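PDB 1LJ8: mannitol dehydrogenase from Pseudomonas fluorescens, which binds NAD and probably catalyses the reversible oxidation of D-mannitol to D-fructose. Local coordinates for residues Ala305-Gly310 against Glu372-Asp377; Gly378-Pro383 against Pro427-Glu432; Tyr315-Glu320 against Ala368-Arg373; Asn300-Ala305 against Ala329-Tyr334. One frame throughout, in Å; residues are numbered along the deposited sequence.

Contact 1 of 4, residues Ala305-Gly310 against Glu372-Asp377. With NAD (nicotinamide-adenine-dinucleotide), chain B.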
# COMPACT_ATOMS: atom_id res chain seq x y z
N ALA A 305 -6.27 -12.76 4.91
CA ALA A 305 -6.91 -13.94 5.51
C ALA A 305 -7.87 -13.56 6.64
O ALA A 305 -8.89 -14.22 6.85
CB ALA A 305 -5.82 -14.92 6.05
N LEU A 306 -7.56 -12.50 7.36
CA LEU A 306 -8.46 -12.06 8.44
C LEU A 306 -9.63 -11.18 8.00
O LEU A 306 -10.76 -11.22 8.56
CB LEU A 306 -7.69 -11.18 9.44
CG LEU A 306 -6.50 -11.78 10.17
CD1 LEU A 306 -5.71 -10.67 10.95
CD2 LEU A 306 -7.10 -12.83 11.13
N THR A 307 -9.36 -10.37 7.00
CA THR A 307 -10.30 -9.30 6.68
C THR A 307 -11.65 -9.60 6.06
O THR A 307 -12.66 -8.97 6.43
CB THR A 307 -9.54 -8.22 5.88
OG1 THR A 307 -10.16 -6.95 6.14
CG2 THR A 307 -9.58 -8.49 4.35
N TYR A 308 -11.72 -10.57 5.16
CA TYR A 308 -13.01 -10.86 4.55
C TYR A 308 -13.84 -11.71 5.52
O TYR A 308 -15.03 -11.46 5.68
CB TYR A 308 -12.84 -11.54 3.18
CG TYR A 308 -12.10 -10.61 2.23
CD1 TYR A 308 -10.83 -10.94 1.77
CD2 TYR A 308 -12.64 -9.34 1.86
CE1 TYR A 308 -10.08 -10.03 0.95
CE2 TYR A 308 -11.88 -8.42 1.06
CZ TYR A 308 -10.62 -8.79 0.62
OH TYR A 308 -9.86 -7.90 -0.14
N LEU A 309 -13.21 -12.72 6.12
CA LEU A 309 -13.91 -13.49 7.14
C LEU A 309 -14.37 -12.58 8.27
O LEU A 309 -15.48 -12.74 8.78
CB LEU A 309 -12.97 -14.55 7.74
CG LEU A 309 -12.63 -15.66 6.75
CD1 LEU A 309 -11.46 -16.49 7.35
CD2 LEU A 309 -13.86 -16.56 6.54
N GLY A 310 -13.52 -11.62 8.66
CA GLY A 310 -13.87 -10.71 9.75
C GLY A 310 -15.04 -9.81 9.40
O GLY A 310 -15.94 -9.60 10.22
N GLU A 372 -12.58 -2.26 6.62
CA GLU A 372 -12.96 -1.76 5.30
C GLU A 372 -11.71 -1.34 4.48
O GLU A 372 -11.68 -1.50 3.25
CB GLU A 372 -13.89 -0.56 5.41
CG GLU A 372 -14.43 -0.19 4.03
CD GLU A 372 -15.65 0.73 4.07
OE1 GLU A 372 -16.52 0.57 4.95
OE2 GLU A 372 -15.75 1.59 3.17
N ARG A 373 -10.70 -0.82 5.18
CA ARG A 373 -9.45 -0.45 4.53
C ARG A 373 -8.73 -1.72 4.11
O ARG A 373 -8.31 -1.86 2.98
CB ARG A 373 -8.53 0.33 5.50
CG ARG A 373 -7.23 0.81 4.85
CD ARG A 373 -6.25 1.39 5.89
NE ARG A 373 -5.63 0.31 6.64
CZ ARG A 373 -4.66 -0.46 6.16
NH1 ARG A 373 -4.18 -0.29 4.91
NH2 ARG A 373 -4.14 -1.41 6.93
N VAL A 374 -8.55 -2.63 5.06
CA VAL A 374 -7.83 -3.87 4.74
C VAL A 374 -8.51 -4.70 3.63
O VAL A 374 -7.84 -5.36 2.79
CB VAL A 374 -7.62 -4.72 6.04
CG1 VAL A 374 -6.78 -6.01 5.69
CG2 VAL A 374 -6.80 -3.88 7.07
N CYS A 375 -9.85 -4.64 3.57
CA CYS A 375 -10.60 -5.38 2.55
C CYS A 375 -10.50 -4.71 1.20
O CYS A 375 -10.71 -5.33 0.18
CB CYS A 375 -12.13 -5.37 2.83
SG CYS A 375 -12.71 -6.28 4.22
N SER A 376 -10.27 -3.40 1.20
CA SER A 376 -10.32 -2.69 -0.07
C SER A 376 -9.38 -3.18 -1.16
O SER A 376 -8.24 -3.59 -0.91
CB SER A 376 -10.11 -1.17 0.14
OG SER A 376 -8.74 -0.84 0.32
N ASP A 377 -9.89 -3.16 -2.39
CA ASP A 377 -9.09 -3.50 -3.56
C ASP A 377 -8.53 -4.94 -3.54
O ASP A 377 -7.36 -5.19 -3.91
CB ASP A 377 -7.94 -2.46 -3.69
CG ASP A 377 -7.33 -2.41 -5.08
OD1 ASP A 377 -7.86 -3.06 -6.02
OD2 ASP A 377 -6.27 -1.70 -5.22
PA NAD B . -4.86 6.03 0.56
O1A NAD B . -6.14 5.53 0.13
O2A NAD B . -4.70 6.97 1.71
O5B NAD B . -4.12 6.76 -0.65
C5B NAD B . -3.94 6.04 -1.91
C4B NAD B . -3.33 7.17 -2.78
O4B NAD B . -3.03 6.56 -4.11
C3B NAD B . -4.30 8.34 -3.16
O3B NAD B . -3.49 9.53 -3.23
C2B NAD B . -4.85 7.90 -4.53
O2B NAD B . -5.35 8.99 -5.30
C1B NAD B . -3.61 7.32 -5.17
N9A NAD B . -3.83 6.43 -6.26
C8A NAD B . -4.68 5.35 -6.39
N7A NAD B . -4.56 4.75 -7.56
C5A NAD B . -3.58 5.49 -8.21
C6A NAD B . -3.04 5.30 -9.48
N6A NAD B . -3.36 4.32 -10.33
N1A NAD B . -2.08 6.20 -9.92
C2A NAD B . -1.65 7.26 -9.11
N3A NAD B . -2.16 7.45 -7.83
C4A NAD B . -3.14 6.53 -7.43
O3 NAD B . -3.96 4.75 0.80
PN NAD B . -2.68 4.51 1.74
O1N NAD B . -3.12 3.97 3.03
O2N NAD B . -1.91 5.76 1.75
O5D NAD B . -1.93 3.33 1.01
C5D NAD B . -1.38 3.61 -0.27
C4D NAD B . -0.44 2.51 -0.54
O4D NAD B . 0.74 2.53 0.28
C3D NAD B . -0.97 1.04 -0.47
O3D NAD B . -1.76 0.69 -1.60
C2D NAD B . 0.28 0.22 -0.25
O2D NAD B . 0.88 -0.15 -1.48
C1D NAD B . 1.18 1.18 0.58
N1N NAD B . 1.17 0.93 2.03
C2N NAD B . 0.12 1.26 2.90
C3N NAD B . 0.22 0.87 4.21
C7N NAD B . -0.94 1.19 5.17
O7N NAD B . -0.91 0.66 6.29
N7N NAD B . -1.96 1.94 4.79
C4N NAD B . 1.39 0.11 4.70
C5N NAD B . 2.45 -0.17 3.78
C6N NAD B . 2.36 0.23 2.42
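Two neighbouring torsions on helix 289-313 set up the meeting: Tyr308 has CG anti to its carbonyl carbon (chi1 -61°), and Thr307 has OG1 anti to its backbone N (chi1 -151°), so both side chains work against helix 371-375. The result is a buried helix-helix contact of the all-helical region, combined with a sulfur-aromatic contact. The phenol OH donates a 2.7 Å hydrogen bond to Cys375 O from above the carbonyl plane, 33° out of it. The same ring lays CE2 3.5 Å from Cys375 CB, while Cys375 SG sits obliquely, 4.6 Å from the ring centroid. Thr307 CG2 lies over the centre of one face of this ring, 3.6 Å above its plane. Phenylalanine in place of Tyr308 would keep the ring but remove the hydroxyl that donates to Cys375 O, which would probably loosen the hold on the 372-377 backbone. Thr307 also crosses Val374 obliquely, its CB 3.5 Å from Val374 CG1. Trp410 and Tyr413 meet the tyrosine ring from helix 401-413. On the far side of helix 371-375, the guanidinium of Arg373 turns one face to the nicotinamide amide of NAD, with Arg373 NH1 3.1 Å from NAD N7N.

Contact 2 of 4, residues Gly378-Pro383 against Pro427-Glu432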
# COMPACT_ATOMS: atom_id res chain seq x y z
N GLY A 378 -9.38 -5.87 -3.13
CA GLY A 378 -8.97 -7.27 -3.14
C GLY A 378 -8.62 -7.70 -4.56
O GLY A 378 -7.74 -8.57 -4.75
N SER A 379 -9.30 -7.14 -5.58
CA SER A 379 -8.99 -7.53 -6.96
C SER A 379 -7.51 -7.25 -7.30
O SER A 379 -6.89 -8.03 -8.05
CB SER A 379 -9.91 -6.83 -7.97
OG SER A 379 -9.70 -5.42 -7.96
N SER A 380 -6.92 -6.21 -6.72
CA SER A 380 -5.51 -5.95 -6.98
C SER A 380 -4.59 -6.60 -5.94
O SER A 380 -3.42 -6.88 -6.23
CB SER A 380 -5.18 -4.42 -6.96
OG SER A 380 -6.05 -3.65 -7.81
N LYS A 381 -5.11 -6.81 -4.73
CA LYS A 381 -4.29 -7.35 -3.65
C LYS A 381 -4.10 -8.86 -3.70
O LYS A 381 -3.01 -9.34 -3.37
CB LYS A 381 -4.90 -6.97 -2.30
CG LYS A 381 -4.78 -5.49 -2.01
CD LYS A 381 -5.54 -5.13 -0.77
CE LYS A 381 -5.22 -3.63 -0.41
NZ LYS A 381 -6.04 -3.22 0.75
N PHE A 382 -5.13 -9.61 -4.09
CA PHE A 382 -4.96 -11.05 -4.15
C PHE A 382 -3.72 -11.56 -4.89
O PHE A 382 -3.00 -12.39 -4.34
CB PHE A 382 -6.23 -11.75 -4.69
CG PHE A 382 -7.18 -12.19 -3.59
CD1 PHE A 382 -8.29 -11.43 -3.27
CD2 PHE A 382 -6.93 -13.35 -2.84
CE1 PHE A 382 -9.15 -11.78 -2.25
CE2 PHE A 382 -7.78 -13.72 -1.80
CZ PHE A 382 -8.91 -12.94 -1.49
N PRO A 383 -3.44 -11.09 -6.13
CA PRO A 383 -2.26 -11.58 -6.87
C PRO A 383 -0.93 -11.20 -6.23
O PRO A 383 0.09 -11.82 -6.55
CB PRO A 383 -2.43 -10.98 -8.30
CG PRO A 383 -3.28 -9.71 -8.05
CD PRO A 383 -4.29 -10.21 -6.98
N PRO A 427 -15.48 -1.59 -1.59
CA PRO A 427 -14.47 -0.60 -1.98
C PRO A 427 -13.38 -1.23 -2.87
O PRO A 427 -12.29 -1.55 -2.41
CB PRO A 427 -13.96 -0.10 -0.63
CG PRO A 427 -14.04 -1.32 0.24
CD PRO A 427 -15.34 -1.99 -0.18
N ASP A 428 -13.67 -1.39 -4.14
CA ASP A 428 -12.75 -2.02 -5.08
C ASP A 428 -12.90 -1.29 -6.39
O ASP A 428 -14.02 -0.99 -6.81
CB ASP A 428 -13.15 -3.50 -5.25
CG ASP A 428 -12.11 -4.33 -5.99
OD1 ASP A 428 -11.62 -5.30 -5.34
OD2 ASP A 428 -11.81 -4.05 -7.21
N PRO A 429 -11.78 -1.00 -7.07
CA PRO A 429 -11.88 -0.29 -8.35
C PRO A 429 -12.63 -1.10 -9.40
O PRO A 429 -13.13 -0.56 -10.37
CB PRO A 429 -10.42 -0.01 -8.70
CG PRO A 429 -9.65 -1.15 -8.02
CD PRO A 429 -10.38 -1.24 -6.69
N ARG A 430 -12.77 -2.41 -9.18
CA ARG A 430 -13.49 -3.24 -10.12
C ARG A 430 -14.69 -3.85 -9.41
O ARG A 430 -15.05 -4.99 -9.67
CB ARG A 430 -12.59 -4.37 -10.63
CG ARG A 430 -11.27 -3.87 -11.21
CD ARG A 430 -10.56 -4.99 -11.97
NE ARG A 430 -11.32 -5.42 -13.15
CZ ARG A 430 -11.03 -6.48 -13.90
NH1 ARG A 430 -9.97 -7.24 -13.61
NH2 ARG A 430 -11.80 -6.80 -14.94
N ALA A 431 -15.30 -3.08 -8.52
CA ALA A 431 -16.41 -3.61 -7.73
C ALA A 431 -17.54 -4.21 -8.56
O ALA A 431 -17.96 -5.36 -8.34
CB ALA A 431 -16.97 -2.50 -6.78
N GLU A 432 -18.03 -3.42 -9.52
CA GLU A 432 -19.15 -3.88 -10.34
C GLU A 432 -18.81 -5.21 -11.00
O GLU A 432 -19.58 -6.18 -10.93
CB GLU A 432 -19.48 -2.81 -11.38
CG GLU A 432 -20.49 -3.25 -12.40
CD GLU A 432 -21.38 -2.09 -12.81
OE1 GLU A 432 -20.88 -0.93 -12.80
OE2 GLU A 432 -22.56 -2.33 -13.14
O HOH W 1 -12.37 -6.39 -2.93
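Asp428 directs its CB toward the start of helix 378-385, with CG anti to the backbone N (chi1 -169°), and the carboxylate arrives beside Ser379. CG comes 3.3 Å from Ser379 OG, and beyond it the two oxygens divide the work. OD1 takes the N-H of Ser379 on its syn lone pair, a 3.0 Å bond that is nearly straight at 168°. It also accepts from a water, which in turn receives Gly378 N, so a second amide in the first turn is reached through one bridging molecule. OD2 spends its syn lone pair on Ser379 OG, only 2.6 Å away, and its anti lone pair on Arg430 N at 2.7 Å. Ser379 makes the pairing possible by holding OG in the crowded position between backbone N and carbonyl carbon (chi1 65°), from where OG also meets Arg430 CG at 3.9 Å. The tip of Arg430 leads off to a salt bridge with Glu453. An alanine at Asp428 would remove both carboxylate oxygens and would probably leave the two segments loosely joined and the turn less well held. A negative group beside the amino end of a helix is likely to be favoured electrostatically. Inside its own segment, OD2 accepting from the N-H two residues on defines an Asx turn, set at the head of a type I turn from Asp428 to Ala431.

Contact 3 of 4, residues Tyr315-Glu320 against Ala368-Arg373. With NAD (nicotinamide-adenine-dinucleotide), chain B.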
# COMPACT_ATOMS: atom_id res chain seq x y z
N TYR A 315 -17.20 -8.10 12.26
CA TYR A 315 -16.15 -7.27 12.88
C TYR A 315 -15.87 -6.12 11.94
O TYR A 315 -16.15 -6.21 10.72
CB TYR A 315 -14.86 -8.06 13.10
CG TYR A 315 -15.00 -9.23 14.04
CD1 TYR A 315 -14.38 -10.44 13.77
CD2 TYR A 315 -15.72 -9.11 15.23
CE1 TYR A 315 -14.46 -11.51 14.66
CE2 TYR A 315 -15.82 -10.17 16.13
CZ TYR A 315 -15.19 -11.37 15.84
OH TYR A 315 -15.37 -12.43 16.70
N ARG A 316 -15.34 -5.02 12.48
CA ARG A 316 -15.02 -3.86 11.62
C ARG A 316 -13.60 -3.34 11.82
O ARG A 316 -13.14 -2.48 11.06
CB ARG A 316 -16.06 -2.73 11.83
CG ARG A 316 -17.43 -3.02 11.16
CD ARG A 316 -17.34 -3.19 9.65
NE ARG A 316 -18.63 -3.42 8.94
CZ ARG A 316 -19.19 -4.61 8.71
NH1 ARG A 316 -18.60 -5.73 9.12
NH2 ARG A 316 -20.32 -4.68 8.01
N PHE A 317 -12.88 -3.84 12.83
CA PHE A 317 -11.49 -3.42 13.06
C PHE A 317 -10.58 -4.62 13.17
O PHE A 317 -11.02 -5.70 13.59
CB PHE A 317 -11.35 -2.62 14.36
CG PHE A 317 -12.13 -1.36 14.31
CD1 PHE A 317 -13.46 -1.34 14.75
CD2 PHE A 317 -11.57 -0.21 13.75
CE1 PHE A 317 -14.23 -0.19 14.64
CE2 PHE A 317 -12.33 0.95 13.63
CZ PHE A 317 -13.66 0.96 14.08
N VAL A 318 -9.32 -4.42 12.80
CA VAL A 318 -8.36 -5.50 12.86
C VAL A 318 -8.19 -6.05 14.29
O VAL A 318 -8.12 -7.27 14.48
CB VAL A 318 -6.97 -5.04 12.32
CG1 VAL A 318 -5.93 -6.14 12.48
CG2 VAL A 318 -7.13 -4.68 10.81
N HIS A 319 -8.16 -5.18 15.30
CA HIS A 319 -7.98 -5.68 16.66
C HIS A 319 -9.12 -6.56 17.13
O HIS A 319 -8.91 -7.40 18.00
CB HIS A 319 -7.75 -4.55 17.68
CG HIS A 319 -8.91 -3.63 17.86
ND1 HIS A 319 -9.12 -2.52 17.05
CD2 HIS A 319 -9.89 -3.60 18.79
CE1 HIS A 319 -10.17 -1.85 17.49
NE2 HIS A 319 -10.65 -2.48 18.55
N GLU A 320 -10.31 -6.37 16.56
CA GLU A 320 -11.48 -7.19 16.93
C GLU A 320 -11.25 -8.62 16.49
O GLU A 320 -11.59 -9.55 17.22
CB GLU A 320 -12.74 -6.69 16.29
CG GLU A 320 -13.15 -5.37 16.93
CD GLU A 320 -14.33 -4.75 16.29
OE1 GLU A 320 -14.65 -5.04 15.13
OE2 GLU A 320 -14.95 -3.90 16.97
N ALA A 368 -7.16 1.12 15.99
CA ALA A 368 -8.44 1.04 15.31
C ALA A 368 -8.33 1.06 13.77
O ALA A 368 -8.92 1.89 13.06
CB ALA A 368 -9.38 2.17 15.83
N ASP A 369 -7.58 0.10 13.25
CA ASP A 369 -7.41 -0.03 11.81
C ASP A 369 -8.63 -0.72 11.22
O ASP A 369 -9.09 -1.77 11.69
CB ASP A 369 -6.12 -0.82 11.53
CG ASP A 369 -5.77 -0.84 10.05
OD1 ASP A 369 -6.32 0.03 9.35
OD2 ASP A 369 -4.97 -1.71 9.61
N GLN A 370 -9.19 -0.12 10.19
CA GLN A 370 -10.44 -0.59 9.63
C GLN A 370 -10.43 -1.78 8.70
O GLN A 370 -9.67 -1.79 7.74
CB GLN A 370 -11.12 0.56 8.87
CG GLN A 370 -11.18 1.86 9.67
CD GLN A 370 -10.00 2.80 9.36
OE1 GLN A 370 -9.07 2.45 8.65
NE2 GLN A 370 -10.07 4.02 9.92
N LEU A 371 -11.28 -2.78 8.96
CA LEU A 371 -11.36 -3.88 8.04
C LEU A 371 -11.82 -3.36 6.67
O LEU A 371 -11.44 -3.92 5.64
CB LEU A 371 -12.31 -5.01 8.55
CG LEU A 371 -11.80 -5.74 9.81
CD1 LEU A 371 -12.72 -6.96 10.05
CD2 LEU A 371 -10.30 -6.16 9.65
N GLU A 372 -12.58 -2.26 6.62
CA GLU A 372 -12.96 -1.76 5.30
C GLU A 372 -11.71 -1.34 4.48
O GLU A 372 -11.68 -1.50 3.25
CB GLU A 372 -13.89 -0.56 5.41
CG GLU A 372 -14.43 -0.19 4.03
CD GLU A 372 -15.65 0.73 4.07
OE1 GLU A 372 -16.52 0.57 4.95
OE2 GLU A 372 -15.75 1.59 3.17
N ARG A 373 -10.70 -0.82 5.18
CA ARG A 373 -9.45 -0.45 4.53
C ARG A 373 -8.73 -1.72 4.11
O ARG A 373 -8.31 -1.86 2.98
CB ARG A 373 -8.53 0.33 5.50
CG ARG A 373 -7.23 0.81 4.85
CD ARG A 373 -6.25 1.39 5.89
NE ARG A 373 -5.63 0.31 6.64
CZ ARG A 373 -4.66 -0.46 6.16
NH1 ARG A 373 -4.18 -0.29 4.91
NH2 ARG A 373 -4.14 -1.41 6.93
PA NAD B . -4.86 6.03 0.56
O1A NAD B . -6.14 5.53 0.13
O2A NAD B . -4.70 6.97 1.71
O5B NAD B . -4.12 6.76 -0.65
C5B NAD B . -3.94 6.04 -1.91
C4B NAD B . -3.33 7.17 -2.78
O4B NAD B . -3.03 6.56 -4.11
C3B NAD B . -4.30 8.34 -3.16
O3B NAD B . -3.49 9.53 -3.23
C2B NAD B . -4.85 7.90 -4.53
O2B NAD B . -5.35 8.99 -5.30
C1B NAD B . -3.61 7.32 -5.17
N9A NAD B . -3.83 6.43 -6.26
C8A NAD B . -4.68 5.35 -6.39
N7A NAD B . -4.56 4.75 -7.56
C5A NAD B . -3.58 5.49 -8.21
C6A NAD B . -3.04 5.30 -9.48
N6A NAD B . -3.36 4.32 -10.33
N1A NAD B . -2.08 6.20 -9.92
C2A NAD B . -1.65 7.26 -9.11
N3A NAD B . -2.16 7.45 -7.83
C4A NAD B . -3.14 6.53 -7.43
O3 NAD B . -3.96 4.75 0.80
PN NAD B . -2.68 4.51 1.74
O1N NAD B . -3.12 3.97 3.03
O2N NAD B . -1.91 5.76 1.75
O5D NAD B . -1.93 3.33 1.01
C5D NAD B . -1.38 3.61 -0.27
C4D NAD B . -0.44 2.51 -0.54
O4D NAD B . 0.74 2.53 0.28
C3D NAD B . -0.97 1.04 -0.47
O3D NAD B . -1.76 0.69 -1.60
C2D NAD B . 0.28 0.22 -0.25
O2D NAD B . 0.88 -0.15 -1.48
C1D NAD B . 1.18 1.18 0.58
N1N NAD B . 1.17 0.93 2.03
C2N NAD B . 0.12 1.26 2.90
C3N NAD B . 0.22 0.87 4.21
C7N NAD B . -0.94 1.19 5.17
O7N NAD B . -0.91 0.66 6.29
N7N NAD B . -1.96 1.94 4.79
C4N NAD B . 1.39 0.11 4.70
C5N NAD B . 2.45 -0.17 3.78
C6N NAD B . 2.36 0.23 2.42
O HOH W 2 -14.28 -1.31 8.79
O HOH W 3 -7.43 -2.37 14.80
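Phe317 and Gln370 lie side by side, CA to CA 4.6 Å, in a single beta bridge between two chain segments that each turn into a helix just afterwards. Two backbone bonds flank the pair. Val318 N reaches Asp369 O at 2.9 Å, nearly along the C=O axis, whereas Leu371 N meets Arg316 O at 2.8 Å from well above the carbonyl plane. Leu371 packs against the backbone of Tyr315-Phe317 and against Val318: its CD2 crosses Val318 CG2 obliquely at 3.7 Å, and its CD1 lies 3.6 Å from Tyr315 O. The ring of Phe317 brings its edge to Ala368, CD2 being 3.5 Å from Ala368 O.

Around this first shell, waters extend the backbone pairing. One donates to Arg316 O and accepts from Glu372 N; another accepts from the amides of His319 and Asp369 and lies in the plane of the His319 ring, at its edge. Glu320 OE1 steadies the approach by accepting from both Arg316 N, at 2.7 Å, and Phe317 N, a carboxylate at the third residue of the helix reaching back to its N-cap residue. Arg316 itself is tied to Asp418 by a salt bridge.

Further out, Asp369 has CG anti to its backbone N and offers both syn lone pairs to Arg373, OD1 to NE and OD2 to NH2, each at 2.8 Å and in the guanidinium plane. This side-on, two-nitrogen salt bridge fixes the rotation of the guanidinium and probably offsets part of its positive charge; it is a second-shell arrangement, an aspartate positioning an arginine of the NAD pocket.

Contact 4 of 4, residues Asn300-Ala305 against Ala329-Tyr334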
# COMPACT_ATOMS: atom_id res chain seq x y z
N ASN A 300 0.85 -8.91 4.98
CA ASN A 300 -0.29 -8.64 4.10
C ASN A 300 -1.11 -9.89 3.82
O ASN A 300 -2.32 -9.82 3.70
CB ASN A 300 0.21 -7.97 2.82
CG ASN A 300 0.91 -6.64 3.13
OD1 ASN A 300 2.14 -6.55 3.19
ND2 ASN A 300 0.12 -5.60 3.36
N GLY A 301 -0.44 -11.04 3.68
CA GLY A 301 -1.17 -12.26 3.48
C GLY A 301 -2.10 -12.51 4.67
O GLY A 301 -3.24 -12.90 4.46
N SER A 302 -1.62 -12.30 5.91
CA SER A 302 -2.49 -12.53 7.07
C SER A 302 -3.63 -11.51 7.10
O SER A 302 -4.77 -11.86 7.47
CB SER A 302 -1.66 -12.43 8.38
OG SER A 302 -0.85 -13.58 8.48
N HIS A 303 -3.32 -10.27 6.69
CA HIS A 303 -4.38 -9.23 6.68
C HIS A 303 -5.52 -9.72 5.80
O HIS A 303 -6.68 -9.66 6.20
CB HIS A 303 -3.84 -7.91 6.11
CG HIS A 303 -3.60 -6.83 7.12
ND1 HIS A 303 -2.97 -5.64 6.77
CD2 HIS A 303 -3.89 -6.74 8.44
CE1 HIS A 303 -2.89 -4.87 7.84
NE2 HIS A 303 -3.44 -5.51 8.87
N LEU A 304 -5.21 -10.19 4.58
CA LEU A 304 -6.32 -10.67 3.71
C LEU A 304 -7.03 -11.86 4.29
O LEU A 304 -8.26 -11.99 4.19
CB LEU A 304 -5.86 -11.02 2.29
CG LEU A 304 -5.47 -9.92 1.32
CD1 LEU A 304 -5.64 -10.46 -0.12
CD2 LEU A 304 -6.42 -8.70 1.46
N ALA A 305 -6.27 -12.76 4.91
CA ALA A 305 -6.91 -13.94 5.51
C ALA A 305 -7.87 -13.56 6.64
O ALA A 305 -8.89 -14.22 6.85
CB ALA A 305 -5.82 -14.92 6.05
N ALA A 329 -5.87 -18.23 15.84
CA ALA A 329 -5.38 -19.60 15.52
C ALA A 329 -5.30 -19.82 14.01
O ALA A 329 -4.35 -20.44 13.48
CB ALA A 329 -6.29 -20.64 16.17
N TYR A 330 -6.31 -19.33 13.30
CA TYR A 330 -6.29 -19.44 11.83
C TYR A 330 -5.10 -18.68 11.21
O TYR A 330 -4.40 -19.23 10.35
CB TYR A 330 -7.63 -18.91 11.28
CG TYR A 330 -7.71 -18.81 9.76
CD1 TYR A 330 -7.59 -19.93 8.94
CD2 TYR A 330 -7.95 -17.58 9.17
CE1 TYR A 330 -7.72 -19.82 7.55
CE2 TYR A 330 -8.07 -17.44 7.79
CZ TYR A 330 -7.96 -18.56 6.99
OH TYR A 330 -8.11 -18.45 5.61
N MSE A 331 -4.87 -17.43 11.64
CA MSE A 331 -3.71 -16.66 11.13
C MSE A 331 -2.39 -17.38 11.43
O MSE A 331 -1.49 -17.48 10.56
CB MSE A 331 -3.66 -15.27 11.80
CG MSE A 331 -2.32 -14.50 11.61
SE MSE A 331 -2.59 -12.72 12.46
CE MSE A 331 -0.75 -12.05 12.27
N ARG A 332 -2.25 -17.91 12.65
CA ARG A 332 -1.01 -18.61 12.98
C ARG A 332 -0.82 -19.85 12.11
O ARG A 332 0.29 -20.14 11.66
CB ARG A 332 -0.98 -19.01 14.46
CG ARG A 332 -0.82 -17.87 15.43
CD ARG A 332 -0.50 -18.44 16.81
NE ARG A 332 -0.53 -17.43 17.88
CZ ARG A 332 0.48 -16.61 18.19
NH1 ARG A 332 1.62 -16.64 17.51
NH2 ARG A 332 0.34 -15.77 19.21
N ALA A 333 -1.91 -20.57 11.87
CA ALA A 333 -1.80 -21.78 11.03
C ALA A 333 -1.42 -21.38 9.59
O ALA A 333 -0.59 -22.01 8.95
CB ALA A 333 -3.13 -22.55 11.03
N TYR A 334 -2.07 -20.34 9.07
CA TYR A 334 -1.75 -19.88 7.73
C TYR A 334 -0.28 -19.45 7.65
O TYR A 334 0.46 -19.87 6.71
CB TYR A 334 -2.69 -18.71 7.33
CG TYR A 334 -2.38 -18.12 5.98
CD1 TYR A 334 -2.76 -18.78 4.82
CD2 TYR A 334 -1.73 -16.89 5.86
CE1 TYR A 334 -2.49 -18.25 3.57
CE2 TYR A 334 -1.48 -16.33 4.58
CZ TYR A 334 -1.87 -17.03 3.45
OH TYR A 334 -1.64 -16.57 2.17
O HOH W 4 -3.83 -14.60 2.31
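Gly301 O is gripped by two hydrogen bonds: Ala305 N, at 3.1 Å, in the regular helical manner, and a water at 2.8 Å. That water also donates, weakly, to Tyr334 OH, so it links the two helices through a glycine carbonyl and a phenol. Helices 289-313 and 325-339 pack here with segment axes 9.9 Å apart and running at 140°, closer to antiparallel than to parallel. Tyr334 comes up to the glycine, its CE2 3.9 Å from Gly301 O; a CB at position 301 would stand only 3.4 Å from that carbon. Ser302 touches Met331, modelled as selenomethionine: Ser302 OG lies 3.6 Å from Met331 CG, and the chain runs extended alongside. The serine hydroxyl is itself hydrogen-bonded to Leu298 O. At Ala305 the ring of Tyr330 arrives edge-on, with CE2 3.5 Å from Ala305 O, which lies in the ring plane, and 3.8 Å from Ala305 CB. Tyr330 OH is bonded to Arg402 O of helix 401-413. The segments thus meet through van der Waals contact, much of it carbon against oxygen, and one bridging water, without a direct hydrogen bond, which implies that small residues facing two tyrosines and Met331 set the fit by shape.

Helix 371-375 is common to contacts 1 and 3, whose centres are about 8 Å apart. Contact 4 uses the preceding turns of helix 289-313 and shares Ala305 with contact 1, about 11 Å away between centres; its Gly301 is about 13 Å from the coenzyme, and its His303 CB lies 3.5 Å from Val374 CG1 of contact 1. Contact 2 follows directly in the chain after contact 1, also about 11 Å away, and the two are joined by a probable hydrogen bond of 2.9 Å from Asp377 N to Pro427 O. Its Pro429 side chain is about 8 Å from NAD. Helix packing thus lies behind Arg373, through which contacts 1 and 3 meet the coenzyme.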